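Local coordinates for appr-1-p processing domain protein (Thermus aquaticus Y51MC23, PDB 5M31), which is of unknown function but belongs to the macro domain family, compact alpha/beta modules built on a mixed central sheet, at residues N32-M37 with K91-P96; G68-Y73 with F85-K90. All coordinates share one frame; numbering follows the deposited sequence.

Interaction 1: N32-M37 with K91-P96; sequences NTVGVM and KHWRHP
Two loops of the macro domain, one following strand 26-31 and the other strand 83-88, meet here at the surface, and an Asx turn at N32 shapes the first of them. The tight part lies round the carbonyl of K91. Its oxygen takes the backbone N-H of T33 on an in-plane lone pair, T33 N to K91 O 2.9 Å, while N32 CB and V34 CG1 press against the same oxygen. Asparagine suits position 32 because its amide bonds the backbone at two points: OD1 accepts from V34 N at 3.0 Å, and ND2 donates to V36 O at 2.8 Å. CG sits in the crowded position between backbone N and carbonyl carbon (chi1 58°), which turns the amide back over its own loop. G35, with phi at 91°, takes a bend where a CB would jam against the preceding carbonyl oxygen. The outer side is looser and apolar. V34 and V36, beta-branched and compact, approach the indole of W93, V34 CG2 at its edge. Exposed K91 runs extended, leading away. The W93 side chain also lies near a bound glycerol. V36 CG1 stands over the five-membered ring of W93, 4.0 Å from its centroid and 21° off the normal.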
# COMPACT_ATOMS: atom_id res chain seq x y z
N ASN A 32 7.89 -5.58 -2.80
CA ASN A 32 9.24 -5.32 -3.35
C ASN A 32 9.14 -5.26 -4.86
O ASN A 32 8.02 -5.31 -5.43
CB ASN A 32 10.20 -6.42 -2.93
CG ASN A 32 9.73 -7.80 -3.39
OD1 ASN A 32 9.80 -8.15 -4.56
ND2 ASN A 32 9.17 -8.56 -2.45
N THR A 33 10.26 -5.03 -5.53
CA THR A 33 10.24 -4.80 -6.97
C THR A 33 10.71 -6.00 -7.76
O THR A 33 10.85 -5.91 -8.98
CB THR A 33 11.11 -3.59 -7.34
OG1 THR A 33 12.49 -3.94 -7.14
CG2 THR A 33 10.70 -2.36 -6.54
N VAL A 34 10.99 -7.10 -7.09
CA VAL A 34 11.49 -8.31 -7.77
C VAL A 34 10.48 -9.45 -7.97
O VAL A 34 10.84 -10.49 -8.51
CB VAL A 34 12.83 -8.80 -7.13
CG1 VAL A 34 13.80 -7.64 -7.11
CG2 VAL A 34 12.63 -9.35 -5.72
N GLY A 35 9.22 -9.24 -7.60
CA GLY A 35 8.15 -10.12 -8.04
C GLY A 35 7.87 -11.25 -7.09
O GLY A 35 7.34 -12.27 -7.49
N VAL A 36 8.18 -11.03 -5.81
CA VAL A 36 7.97 -12.03 -4.77
C VAL A 36 7.03 -11.52 -3.66
O VAL A 36 7.20 -10.41 -3.15
CB VAL A 36 9.35 -12.41 -4.19
CG1 VAL A 36 9.21 -13.22 -2.92
CG2 VAL A 36 10.15 -13.14 -5.25
N MET A 37 6.01 -12.31 -3.34
CA MET A 37 5.17 -11.99 -2.18
C MET A 37 5.27 -13.18 -1.25
O MET A 37 4.43 -14.06 -1.28
CB MET A 37 3.71 -11.73 -2.60
CG MET A 37 3.54 -10.47 -3.43
SD MET A 37 1.76 -10.05 -3.36
CE MET A 37 1.71 -8.92 -4.74
N LYS A 91 13.61 -2.85 -2.67
CA LYS A 91 13.87 -3.46 -3.96
C LYS A 91 13.72 -4.97 -3.87
O LYS A 91 12.91 -5.57 -4.52
CB LYS A 91 15.25 -3.05 -4.48
CG LYS A 91 15.33 -1.58 -4.77
CD LYS A 91 16.66 -1.23 -5.37
CE LYS A 91 16.82 0.27 -5.49
NZ LYS A 91 18.28 0.43 -5.70
N HIS A 92 14.57 -5.61 -3.07
CA HIS A 92 14.53 -7.04 -2.96
C HIS A 92 13.86 -7.41 -1.66
O HIS A 92 13.93 -6.71 -0.67
CB HIS A 92 15.95 -7.60 -3.01
CG HIS A 92 16.02 -9.10 -3.14
ND1 HIS A 92 15.92 -9.93 -2.05
CD2 HIS A 92 16.29 -9.90 -4.20
CE1 HIS A 92 16.10 -11.19 -2.43
NE2 HIS A 92 16.28 -11.19 -3.74
N TRP A 93 13.26 -8.58 -1.66
CA TRP A 93 12.51 -9.00 -0.51
C TRP A 93 13.35 -9.23 0.74
O TRP A 93 12.85 -9.13 1.84
CB TRP A 93 11.65 -10.21 -0.86
CG TRP A 93 12.36 -11.40 -1.32
CD1 TRP A 93 12.62 -11.75 -2.61
CD2 TRP A 93 12.88 -12.43 -0.52
NE1 TRP A 93 13.16 -12.94 -2.67
CE2 TRP A 93 13.39 -13.38 -1.39
CE3 TRP A 93 12.97 -12.64 0.86
CZ2 TRP A 93 13.98 -14.52 -0.95
CZ3 TRP A 93 13.54 -13.75 1.29
CH2 TRP A 93 14.06 -14.69 0.42
N ARG A 94 14.65 -9.50 0.59
CA ARG A 94 15.54 -9.60 1.74
C ARG A 94 15.99 -8.29 2.37
O ARG A 94 16.57 -8.32 3.47
CB ARG A 94 16.77 -10.42 1.40
CG ARG A 94 16.42 -11.88 1.30
CD ARG A 94 17.57 -12.79 1.54
NE ARG A 94 18.38 -12.92 0.33
CZ ARG A 94 18.11 -13.78 -0.66
NH1 ARG A 94 17.05 -14.58 -0.56
NH2 ARG A 94 18.90 -13.84 -1.73
N HIS A 95 15.87 -7.20 1.63
CA HIS A 95 16.29 -5.91 2.12
C HIS A 95 15.30 -5.42 3.13
O HIS A 95 14.15 -5.77 3.06
CB HIS A 95 16.29 -4.88 0.98
CG HIS A 95 17.22 -5.21 -0.14
ND1 HIS A 95 17.15 -4.60 -1.37
CD2 HIS A 95 18.31 -6.02 -0.19
CE1 HIS A 95 18.12 -5.05 -2.15
NE2 HIS A 95 18.83 -5.92 -1.46
N PRO A 96 15.73 -4.55 4.02
CA PRO A 96 14.76 -3.90 4.92
C PRO A 96 13.93 -2.91 4.11
O PRO A 96 14.32 -2.51 3.04
CB PRO A 96 15.65 -3.13 5.91
CG PRO A 96 16.96 -3.04 5.25
CD PRO A 96 17.11 -4.18 4.30

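Interaction 2: G68-Y73 with F85-K90; sequences GRIFVY and FNFPTK
V72 and F85 lie side by side and point the same way from neighbouring strands of an antiparallel beta hairpin. They form a non-hydrogen-bonded pair, and V72 CG2 stands over one face of the F85 ring, 3.9 Å from the centroid and 14° off the normal, a CH-pi contact. A beta-branched valine suits the extended strand and offers both methyls to the ring; helix 99-116 packs on this face through L109 and R112. I70 joins them, its CG2, anti to the backbone N, meeting F85 CB at 3.9 Å, while CD1 reaches obliquely to F87 CD2. On the opposite face the hydrogen-bonded pair F71 and N86 also run alongside each other, ring and amide planes 22° apart, with F71 CD2 3.5 Å from N86 ND2. Between the strands F71 N donates to N86 O at 3.0 Å. With CG beside its own N (chi1 -63°), N86 can add a side-chain bond, ND2 to F71 O at 3.0 Å, to that from its backbone N at 2.8 Å. Both donors stand above the carbonyl plane. The buried amide is also bonded to N52 and N29, so its polar atoms are satisfied and its rotation is fixed.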
# COMPACT_ATOMS: atom_id res chain seq x y z
N GLY A 68 8.69 4.53 -5.74
CA GLY A 68 7.91 5.72 -6.06
C GLY A 68 6.93 5.49 -7.16
O GLY A 68 6.35 6.46 -7.68
N ARG A 69 6.68 4.22 -7.53
CA ARG A 69 5.79 3.89 -8.64
C ARG A 69 4.90 2.72 -8.22
O ARG A 69 5.21 1.58 -8.44
CB ARG A 69 6.55 3.68 -9.93
CG ARG A 69 5.74 3.57 -11.20
CD ARG A 69 6.59 3.33 -12.37
NE ARG A 69 5.76 3.08 -13.53
CZ ARG A 69 6.21 2.60 -14.68
NH1 ARG A 69 7.50 2.32 -14.83
NH2 ARG A 69 5.37 2.43 -15.68
N ILE A 70 3.76 3.07 -7.62
CA ILE A 70 2.79 2.09 -7.15
C ILE A 70 2.21 1.35 -8.33
O ILE A 70 1.80 1.96 -9.35
CB ILE A 70 1.66 2.80 -6.36
CG1 ILE A 70 2.28 3.36 -5.07
CG2 ILE A 70 0.49 1.85 -6.08
CD1 ILE A 70 1.42 4.27 -4.27
N PHE A 71 2.08 0.06 -8.19
CA PHE A 71 1.39 -0.74 -9.18
C PHE A 71 -0.03 -1.03 -8.70
O PHE A 71 -0.20 -1.70 -7.72
CB PHE A 71 2.12 -2.04 -9.44
CG PHE A 71 1.33 -2.99 -10.32
CD1 PHE A 71 1.08 -2.65 -11.63
CD2 PHE A 71 0.77 -4.18 -9.81
CE1 PHE A 71 0.27 -3.45 -12.43
CE2 PHE A 71 0.00 -5.00 -10.64
CZ PHE A 71 -0.26 -4.63 -11.93
N VAL A 72 -1.04 -0.48 -9.41
CA VAL A 72 -2.42 -0.64 -9.04
C VAL A 72 -3.07 -1.73 -9.85
O VAL A 72 -2.87 -1.79 -11.10
CB VAL A 72 -3.22 0.67 -9.23
CG1 VAL A 72 -4.69 0.44 -8.87
CG2 VAL A 72 -2.68 1.75 -8.34
N TYR A 73 -3.76 -2.63 -9.18
CA TYR A 73 -4.57 -3.65 -9.85
C TYR A 73 -6.06 -3.35 -9.60
O TYR A 73 -6.46 -3.11 -8.44
CB TYR A 73 -4.23 -5.06 -9.37
CG TYR A 73 -5.01 -6.14 -10.05
CD1 TYR A 73 -4.79 -6.45 -11.43
CD2 TYR A 73 -6.07 -6.81 -9.41
CE1 TYR A 73 -5.52 -7.43 -12.05
CE2 TYR A 73 -6.79 -7.79 -10.05
CZ TYR A 73 -6.56 -8.06 -11.38
OH TYR A 73 -7.26 -9.04 -12.01
N PHE A 85 -3.33 -1.49 -4.23
CA PHE A 85 -2.25 -0.55 -4.49
C PHE A 85 -0.97 -1.21 -3.96
O PHE A 85 -0.80 -1.27 -2.73
CB PHE A 85 -2.44 0.73 -3.74
CG PHE A 85 -3.40 1.74 -4.39
CD1 PHE A 85 -4.58 1.38 -4.99
CD2 PHE A 85 -3.16 3.08 -4.23
CE1 PHE A 85 -5.46 2.38 -5.52
CE2 PHE A 85 -4.02 4.06 -4.72
CZ PHE A 85 -5.16 3.70 -5.40
N ASN A 86 -0.16 -1.72 -4.88
CA ASN A 86 1.04 -2.49 -4.53
C ASN A 86 2.16 -1.46 -4.42
O ASN A 86 2.62 -0.93 -5.41
CB ASN A 86 1.32 -3.58 -5.55
CG ASN A 86 0.22 -4.63 -5.64
OD1 ASN A 86 0.11 -5.53 -4.79
ND2 ASN A 86 -0.70 -4.45 -6.65
N PHE A 87 2.49 -1.16 -3.16
CA PHE A 87 3.39 -0.01 -2.75
C PHE A 87 4.77 -0.59 -2.46
O PHE A 87 4.95 -1.26 -1.47
CB PHE A 87 2.74 0.58 -1.47
CG PHE A 87 3.39 1.81 -0.91
CD1 PHE A 87 4.67 1.79 -0.40
CD2 PHE A 87 2.66 2.95 -0.72
CE1 PHE A 87 5.24 2.89 0.21
CE2 PHE A 87 3.20 4.06 -0.07
CZ PHE A 87 4.49 4.03 0.37
N PRO A 88 5.75 -0.30 -3.32
CA PRO A 88 7.08 -0.83 -3.05
C PRO A 88 7.75 -0.13 -1.85
O PRO A 88 7.80 1.08 -1.80
CB PRO A 88 7.84 -0.52 -4.38
CG PRO A 88 6.78 -0.25 -5.36
CD PRO A 88 5.68 0.36 -4.62
N THR A 89 8.30 -0.89 -0.90
CA THR A 89 9.00 -0.27 0.21
C THR A 89 10.45 -0.66 0.19
O THR A 89 11.19 -0.24 1.02
CB THR A 89 8.48 -0.71 1.57
OG1 THR A 89 8.66 -2.12 1.72
CG2 THR A 89 6.98 -0.43 1.73
N LYS A 90 10.80 -1.48 -0.77
CA LYS A 90 12.16 -2.04 -0.88
C LYS A 90 12.35 -2.68 -2.26
O LYS A 90 11.35 -2.99 -2.99
CB LYS A 90 12.34 -3.08 0.21
CG LYS A 90 11.45 -4.30 0.02
CD LYS A 90 11.56 -5.31 1.14
CE LYS A 90 11.05 -4.78 2.48
NZ LYS A 90 11.36 -5.79 3.53
O HOH W 1 8.03 3.51 -3.13

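In the fold
Interaction 2 is nested inside the loop closed by interaction 1: the chain passes from 32-37 through helices 40-48 and 50-61 to the hairpin, and 91-96 follows directly on 85-90. Their centres lie about 12 Å apart. Interaction 2 is buried, about 6 Å from the centre of the chain, at the edge of the six-stranded mixed sheet, whereas interaction 1 lies about 14 Å out at the surface. Strands 26-31 and 83-88 are parallel neighbours, so the loops leaving them emerge together and meet as interaction 1. K90 bridges the two, its NZ probably hydrogen-bonded to H95 O. The hairpin thus completes one edge of the sheet, while interaction 1 joins loops leaving two inner strands.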